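Local coordinates for protein pseudouridylate synthase RPUSD4, mitochondrial (Homo sapiens, PDB 5UBA) that catalyses the isomerization of uridine to pseudouridine in mitochondrial RNAs, including 16S rRNA, a modification needed to assemble a functional mitochondrial ribosome, at residues T195-K198 / H199-R202; V102-L105 / F106-Q110; I39-P42 / Y43-V47. One frame throughout, in Å; residues are numbered along the deposited sequence.

Contact 1: T195-K198 / H199-R202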
loop_
_atom_site.group_PDB
_atom_site.type_symbol
_atom_site.label_atom_id
_atom_site.label_comp_id
_atom_site.label_asym_id
_atom_site.label_seq_id
_atom_site.Cartn_x
_atom_site.Cartn_y
_atom_site.Cartn_z
ATOM N N THR A 195 2.136 -12.590 -3.040
ATOM C CA THR A 195 3.402 -12.504 -2.321
ATOM C C THR A 195 3.461 -11.193 -1.534
ATOM O O THR A 195 2.477 -10.450 -1.485
ATOM C CB THR A 195 4.543 -12.584 -3.324
ATOM O OG1 THR A 195 4.351 -11.568 -4.320
ATOM C CG2 THR A 195 4.555 -13.934 -4.033
ATOM N N GLY A 196 4.585 -10.951 -0.862
ATOM C CA GLY A 196 4.731 -9.795 0.020
ATOM C C GLY A 196 6.064 -9.116 -0.121
ATOM O O GLY A 196 6.690 -8.788 0.881
ATOM N N ILE A 197 6.476 -8.881 -1.364
ATOM C CA ILE A 197 7.810 -8.354 -1.680
ATOM C C ILE A 197 7.758 -6.834 -1.587
ATOM O O ILE A 197 6.763 -6.213 -1.966
ATOM C CB ILE A 197 8.259 -8.802 -3.088
ATOM C CG1 ILE A 197 8.386 -10.346 -3.152
ATOM C CG2 ILE A 197 9.556 -8.138 -3.521
ATOM C CD1 ILE A 197 9.260 -10.953 -2.080
ATOM N N LYS A 198 8.844 -6.244 -1.086
ATOM C CA LYS A 198 8.960 -4.795 -0.927
ATOM C C LYS A 198 8.637 -4.039 -2.219
ATOM O O LYS A 198 9.200 -4.329 -3.292
ATOM C CB LYS A 198 10.393 -4.480 -0.481
ATOM C CG LYS A 198 10.735 -3.001 -0.342
ATOM C CD LYS A 198 9.925 -2.336 0.742
ATOM C CE LYS A 198 10.590 -1.045 1.192
ATOM N NZ LYS A 198 9.866 -0.532 2.377
ATOM N N HIS A 199 7.697 -3.099 -2.117
ATOM C CA HIS A 199 7.267 -2.254 -3.234
ATOM C C HIS A 199 6.679 -3.007 -4.423
ATOM O O HIS A 199 6.577 -2.458 -5.509
ATOM C CB HIS A 199 8.381 -1.313 -3.696
ATOM C CG HIS A 199 8.719 -0.262 -2.700
ATOM N ND1 HIS A 199 9.779 0.596 -2.871
ATOM C CD2 HIS A 199 8.147 0.066 -1.521
ATOM C CE1 HIS A 199 9.830 1.423 -1.842
ATOM N NE2 HIS A 199 8.854 1.122 -1.007
ATOM N N GLN A 200 6.220 -4.242 -4.217
ATOM C CA GLN A 200 5.798 -5.027 -5.368
ATOM C C GLN A 200 4.637 -4.406 -6.122
ATOM O O GLN A 200 4.624 -4.460 -7.324
ATOM C CB GLN A 200 5.531 -6.495 -5.029
ATOM C CG GLN A 200 4.239 -6.868 -4.364
ATOM C CD GLN A 200 4.048 -8.378 -4.412
ATOM O OE1 GLN A 200 4.768 -9.087 -3.719
ATOM N NE2 GLN A 200 3.105 -8.874 -5.225
ATOM N N LEU A 201 3.659 -3.829 -5.437
ATOM C CA LEU A 201 2.516 -3.216 -6.147
ATOM C C LEU A 201 2.949 -2.058 -7.027
ATOM O O LEU A 201 2.494 -1.923 -8.183
ATOM C CB LEU A 201 1.409 -2.752 -5.187
ATOM C CG LEU A 201 0.809 -3.842 -4.298
ATOM C CD1 LEU A 201 -0.272 -3.258 -3.416
ATOM C CD2 LEU A 201 0.290 -5.006 -5.118
ATOM N N ARG A 202 3.802 -1.210 -6.470
ATOM C CA ARG A 202 4.306 -0.058 -7.202
ATOM C C ARG A 202 5.144 -0.449 -8.393
ATOM O O ARG A 202 4.998 0.130 -9.471
ATOM C CB ARG A 202 5.074 0.864 -6.256
ATOM C CG ARG A 202 4.185 1.492 -5.207
ATOM C CD ARG A 202 4.998 2.061 -4.072
ATOM N NE ARG A 202 5.730 3.241 -4.485
ATOM C CZ ARG A 202 6.539 3.934 -3.691
ATOM N NH1 ARG A 202 6.711 3.557 -2.428
ATOM N NH2 ARG A 202 7.174 5.007 -4.156
#
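The side-chain oxygen of Gln-200 is gripped twice by the loop just ahead of it. Thr-195 OG1 donates to Gln-200 OE1 at 2.6 Å, and the backbone N of Ile-197 donates to the same Gln-200 OE1 at 2.9 Å with a nearly straight N-H (168°). Both donors lie in the amide's carbonyl plane, each on a lone pair, which fixes the rotation of the amide. With chi1 at 79°, Gln-200 CG sits between its own N and carbonyl carbon, and the chain beyond is extended; that brings the amide back to the loop backbone, crossing the Thr-195 side chain at about a right angle. Gln-200 NE2 bonds to Thr-175 OG1, and Thr-195 OG1 accepts from the backbone N of Val-174.

Residues Ile-197 to Gln-200 form a type II beta turn, closed by Gln-200 N to Ile-197 O at 3.0 Å. The turn delivers the chain into a helix for which His-199 is the N-cap residue. Lys-198 and His-199 run side by side: Lys-198 CE lies over one face of the imidazole in a CH-pi contact, 3.9 Å from the ring centroid, while Arg-202 NH1 lies over the opposite face. Their polar ends are held outside the turn, Lys-198 NZ in a salt bridge with Asp-83, the active-site aspartate by similarity, and His-199 ND1 in a hydrogen bond with Tyr-219 OH. The Thr-Gly-Ile-Lys-His-Gln-Leu-Arg sequence is consistent with the motif that RluA-family synthases place beside the catalytic aspartate.

The loop holding this turn joins strand 186-193 to helix 200-209. Ile-197 and Gln-200 rest on Ile-134 of strand 134-135, and Gln-200 also packs on Pro-193 at the end of strand 186-193.

Contact 2: V102-L105 / F106-Q110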
loop_
_atom_site.group_PDB
_atom_site.type_symbol
_atom_site.label_atom_id
_atom_site.label_comp_id
_atom_site.label_asym_id
_atom_site.label_seq_id
_atom_site.Cartn_x
_atom_site.Cartn_y
_atom_site.Cartn_z
ATOM N N VAL A 102 -0.657 -14.301 13.914
ATOM C CA VAL A 102 -1.067 -13.478 12.777
ATOM C C VAL A 102 0.063 -13.303 11.763
ATOM O O VAL A 102 -0.193 -13.369 10.556
ATOM C CB VAL A 102 -1.631 -12.114 13.237
ATOM C CG1 VAL A 102 -2.044 -11.273 12.027
ATOM C CG2 VAL A 102 -2.851 -12.353 14.107
ATOM N N GLN A 103 1.286 -13.074 12.232
ATOM C CA GLN A 103 2.468 -13.002 11.377
ATOM C C GLN A 103 2.575 -14.287 10.539
ATOM O O GLN A 103 2.854 -14.209 9.343
ATOM C CB GLN A 103 3.738 -12.796 12.213
ATOM C CG GLN A 103 3.876 -11.414 12.843
ATOM C CD GLN A 103 4.830 -11.396 14.030
ATOM O OE1 GLN A 103 5.751 -12.209 14.100
ATOM N NE2 GLN A 103 4.617 -10.464 14.962
ATOM N N GLU A 104 2.309 -15.429 11.177
ATOM C CA GLU A 104 2.378 -16.726 10.474
ATOM C C GLU A 104 1.274 -16.852 9.419
ATOM O O GLU A 104 1.523 -17.412 8.350
ATOM C CB GLU A 104 2.346 -17.869 11.490
ATOM C CG GLU A 104 2.469 -19.291 10.949
ATOM C CD GLU A 104 3.798 -19.613 10.312
ATOM O OE1 GLU A 104 4.751 -18.791 10.289
ATOM O OE2 GLU A 104 3.889 -20.762 9.795
ATOM N N LEU A 105 0.079 -16.331 9.692
ATOM C CA LEU A 105 -0.969 -16.270 8.674
ATOM C C LEU A 105 -0.515 -15.485 7.451
ATOM O O LEU A 105 -0.790 -15.901 6.302
ATOM C CB LEU A 105 -2.267 -15.694 9.236
ATOM C CG LEU A 105 -2.995 -16.479 10.332
ATOM C CD1 LEU A 105 -4.192 -15.738 10.879
ATOM C CD2 LEU A 105 -3.398 -17.858 9.815
ATOM N N PHE A 106 0.168 -14.357 7.656
ATOM C CA PHE A 106 0.699 -13.607 6.530
ATOM C C PHE A 106 1.800 -14.372 5.800
ATOM O O PHE A 106 1.810 -14.415 4.582
ATOM C CB PHE A 106 1.241 -12.222 6.947
ATOM C CG PHE A 106 0.183 -11.170 7.145
ATOM C CD1 PHE A 106 -0.207 -10.355 6.098
ATOM C CD2 PHE A 106 -0.393 -10.975 8.372
ATOM C CE1 PHE A 106 -1.161 -9.367 6.289
ATOM C CE2 PHE A 106 -1.358 -10.004 8.568
ATOM C CZ PHE A 106 -1.746 -9.196 7.511
ATOM N N ARG A 107 2.753 -14.934 6.560
ATOM C CA ARG A 107 3.888 -15.673 5.964
ATOM C C ARG A 107 3.411 -16.801 5.061
ATOM O O ARG A 107 4.009 -17.071 4.013
ATOM C CB ARG A 107 4.776 -16.288 7.060
ATOM C CG ARG A 107 6.116 -16.811 6.548
ATOM C CD ARG A 107 6.840 -17.671 7.587
ATOM N NE ARG A 107 6.163 -18.929 7.893
ATOM C CZ ARG A 107 6.212 -20.040 7.156
ATOM N NH1 ARG A 107 6.916 -20.098 6.023
ATOM N NH2 ARG A 107 5.540 -21.110 7.560
ATOM N N THR A 108 2.369 -17.483 5.507
ATOM C CA THR A 108 1.828 -18.652 4.791
ATOM C C THR A 108 0.702 -18.292 3.808
ATOM O O THR A 108 -0.037 -19.171 3.355
ATOM C CB THR A 108 1.340 -19.731 5.781
ATOM O OG1 THR A 108 0.283 -19.234 6.618
ATOM C CG2 THR A 108 2.522 -20.251 6.644
ATOM N N ARG A 109 0.520 -16.994 3.535
ATOM C CA ARG A 109 -0.418 -16.531 2.491
ATOM C C ARG A 109 -1.879 -16.902 2.720
ATOM O O ARG A 109 -2.639 -17.170 1.771
ATOM C CB ARG A 109 0.071 -16.951 1.107
ATOM C CG ARG A 109 1.476 -16.483 0.826
ATOM C CD ARG A 109 1.915 -16.816 -0.581
ATOM N NE ARG A 109 3.368 -16.693 -0.711
ATOM C CZ ARG A 109 4.061 -16.994 -1.805
ATOM N NH1 ARG A 109 3.451 -17.410 -2.915
ATOM N NH2 ARG A 109 5.385 -16.841 -1.798
ATOM N N GLN A 110 -2.286 -16.916 3.989
ATOM C CA GLN A 110 -3.628 -17.248 4.374
ATOM C C GLN A 110 -4.486 -16.001 4.520
ATOM O O GLN A 110 -5.667 -16.146 4.778
ATOM C CB GLN A 110 -3.652 -18.058 5.679
ATOM C CG GLN A 110 -3.016 -19.454 5.558
ATOM C CD GLN A 110 -3.055 -20.203 6.888
ATOM O OE1 GLN A 110 -2.020 -20.476 7.508
ATOM N NE2 GLN A 110 -4.244 -20.457 7.359
#
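Arg-107 grips Glu-104 side-on, one turn along the helix, in a two-bond salt bridge: Arg-107 NE meets Glu-104 OE1 at 2.8 Å, and Arg-107 NH2 meets Glu-104 OE2 at 2.8 Å. Both oxygens lie close to the guanidinium plane and are approached on their syn sides, although the carboxylate is turned 34° from that plane. Bends at chi2 of Glu-104 (66°) and chi3 of Arg-107 (67°) bring the two chains alongside each other.

The helix then ends in a Schellman motif. Gln-110 N reaches back to Leu-105 O at 2.9 Å, Arg-109 N to Phe-106 O at 3.1 Å, and Arg-109, with positive phi, is the C-prime residue. Thr-108 N still makes a helical bond to Glu-104 O. Beyond these polar bonds, Leu-105 CD2 rests against the side-chain amide of Gln-110, 3.7 Å from its NE2, and Val-102 CG1 meets the edge of the Phe-106 ring, 3.7 Å from CE2.

This is the surface end of helix 96-107, just before strand 112-120. Phe-106 stacks on His-80, and Gln-103 NE2 bonds to Leu-78 O of strand 77-78; Leu-105 packs on Val-111, Pro-260 and Leu-262.

Contact 3: I39-P42 / Y43-V47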
loop_
_atom_site.group_PDB
_atom_site.type_symbol
_atom_site.label_atom_id
_atom_site.label_comp_id
_atom_site.label_asym_id
_atom_site.label_seq_id
_atom_site.Cartn_x
_atom_site.Cartn_y
_atom_site.Cartn_z
ATOM N N ILE A 39 -6.182 -0.596 13.385
ATOM C CA ILE A 39 -6.102 0.847 13.159
ATOM C C ILE A 39 -6.135 1.183 11.667
ATOM O O ILE A 39 -5.983 0.319 10.800
ATOM C CB ILE A 39 -4.862 1.477 13.818
ATOM C CG1 ILE A 39 -3.577 0.948 13.218
ATOM C CG2 ILE A 39 -4.890 1.259 15.324
ATOM C CD1 ILE A 39 -2.345 1.676 13.683
ATOM N N ASN A 40 -6.329 2.468 11.408
ATOM C CA ASN A 40 -6.243 3.064 10.099
ATOM C C ASN A 40 -4.954 3.873 10.065
ATOM O O ASN A 40 -4.861 4.983 10.654
ATOM C CB ASN A 40 -7.484 3.917 9.867
ATOM C CG ASN A 40 -7.435 4.684 8.570
ATOM O OD1 ASN A 40 -6.476 4.590 7.822
ATOM N ND2 ASN A 40 -8.490 5.453 8.303
ATOM N N LYS A 41 -3.918 3.318 9.443
ATOM C CA LYS A 41 -2.616 3.959 9.475
ATOM C C LYS A 41 -2.647 5.227 8.622
ATOM O O LYS A 41 -3.043 5.170 7.468
ATOM C CB LYS A 41 -1.478 3.047 8.985
ATOM C CG LYS A 41 -0.091 3.604 9.299
ATOM C CD LYS A 41 1.062 2.856 8.663
ATOM C CE LYS A 41 1.278 3.170 7.218
ATOM N NZ LYS A 41 1.541 4.613 6.858
ATOM N N PRO A 42 -2.263 6.364 9.203
ATOM C CA PRO A 42 -2.251 7.586 8.381
ATOM C C PRO A 42 -1.124 7.651 7.370
ATOM O O PRO A 42 -0.066 7.018 7.520
ATOM C CB PRO A 42 -2.132 8.722 9.414
ATOM C CG PRO A 42 -1.630 8.091 10.629
ATOM C CD PRO A 42 -1.967 6.633 10.615
ATOM N N TYR A 43 -1.369 8.451 6.325
ATOM C CA TYR A 43 -0.393 8.720 5.320
ATOM C C TYR A 43 0.882 9.309 5.906
ATOM O O TYR A 43 0.834 10.247 6.722
ATOM C CB TYR A 43 -0.952 9.671 4.264
ATOM C CG TYR A 43 0.026 9.932 3.141
ATOM C CD1 TYR A 43 0.152 9.038 2.088
ATOM C CD2 TYR A 43 0.887 11.039 3.168
ATOM C CE1 TYR A 43 1.069 9.236 1.068
ATOM C CE2 TYR A 43 1.795 11.242 2.144
ATOM C CZ TYR A 43 1.880 10.336 1.103
ATOM O OH TYR A 43 2.764 10.505 0.069
ATOM N N GLY A 44 2.001 8.717 5.536
ATOM C CA GLY A 44 3.305 9.273 5.867
ATOM C C GLY A 44 3.897 8.762 7.172
ATOM O O GLY A 44 5.041 9.087 7.474
ATOM N N LEU A 45 3.132 8.007 7.958
ATOM C CA LEU A 45 3.621 7.441 9.234
ATOM C C LEU A 45 4.326 6.119 8.993
ATOM O O LEU A 45 3.692 5.162 8.508
ATOM C CB LEU A 45 2.458 7.211 10.187
ATOM C CG LEU A 45 2.787 6.702 11.602
ATOM C CD1 LEU A 45 3.555 7.749 12.368
ATOM C CD2 LEU A 45 1.497 6.365 12.322
ATOM N N PRO A 46 5.627 6.049 9.308
ATOM C CA PRO A 46 6.317 4.778 9.213
ATOM C C PRO A 46 6.004 3.878 10.375
ATOM O O PRO A 46 5.611 4.341 11.430
ATOM C CB PRO A 46 7.795 5.163 9.235
ATOM C CG PRO A 46 7.834 6.442 9.964
ATOM C CD PRO A 46 6.500 7.109 9.846
ATOM N N VAL A 47 6.205 2.584 10.166
ATOM C CA VAL A 47 6.020 1.586 11.194
ATOM C C VAL A 47 7.207 1.606 12.166
ATOM O O VAL A 47 6.991 1.639 13.371
ATOM C CB VAL A 47 5.752 0.183 10.582
ATOM C CG1 VAL A 47 5.766 -0.897 11.662
ATOM C CG2 VAL A 47 4.414 0.201 9.866
#
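The Lys-Pro-Tyr-Gly-Leu sequence here fits the Lys-Pro-x-Gly-Leu motif of RluA-type synthases. Its type II beta turn, Pro-42 to Leu-45, takes the chain off the end of strand 36-41, and the last residue of that strand, Lys-41, ties the two ends of the turn together. Lys-41 NZ donates to Leu-45 O at 2.8 Å and to Pro-42 O at 3.0 Å, so one ammonium holds a carbonyl from each end. In both bonds the nitrogen is tilted from the carbonyl plane, more so at Pro-42 (32°). The lysine starts out extended, then bends at chi3 (78°) and chi4 (58°), which curls the ammonium back to the turn's carbonyls and leaves Lys-41 CE 3.4 Å from Leu-45 O.

The turn's own backbone bond, Leu-45 N to Pro-42 O, is weak at 3.4 Å, though nearly straight. Gly-44 takes the third position with a positive phi, where a CB would run into the carbonyl oxygen of Tyr-43. Apolar packing adds to this: Leu-45 CD2 lies against the Pro-42 ring, 3.9 Å from Pro-42 CD. Leu-45 also packs on Ile-57 of helix 57-69 and Leu-21 of helix 15-27, while the Tyr-43 ring meets that of Phe-278 edge-to-face and Tyr-43 OH bonds to Leu-250 N.

Lys-41 NZ also bonds to Thr-86 O and Lys-84 O, and weakly to Asp-83 O; with more acceptors than its three hydrogens, some must share. The side chain of Asp-83, the active-site aspartate by similarity, is about 6 Å from that of Lys-41. A buried lysine surrounded by backbone carbonyls would probably keep its positive charge, and here it stitches the turn after strand 36-41 to the backbone that carries the probable catalytic residue.

In the fold
Along the chain the order is contact 3, contact 2, contact 1, all inside the RNA pseudouridylate synthase range. Contact 3 leaves the four-stranded antiparallel sheet at strand 36-41; contact 2 ends helix 96-107, which follows strand 89-93 of that same sheet; contact 1 follows strand 186-193 of the larger mixed sheet. Centres of contacts 1 and 2 are about 16 Å apart, and the two touch where Thr-195 CG2 packs 3.8 Å from Arg-109 NH2. Contact 3 lies about 17 Å from contact 1, centre to centre, and touches neither. Contacts 1 and 3 nevertheless approach the probable catalytic Asp-83 from different parts of the fold, whereas contact 2 lies away from it.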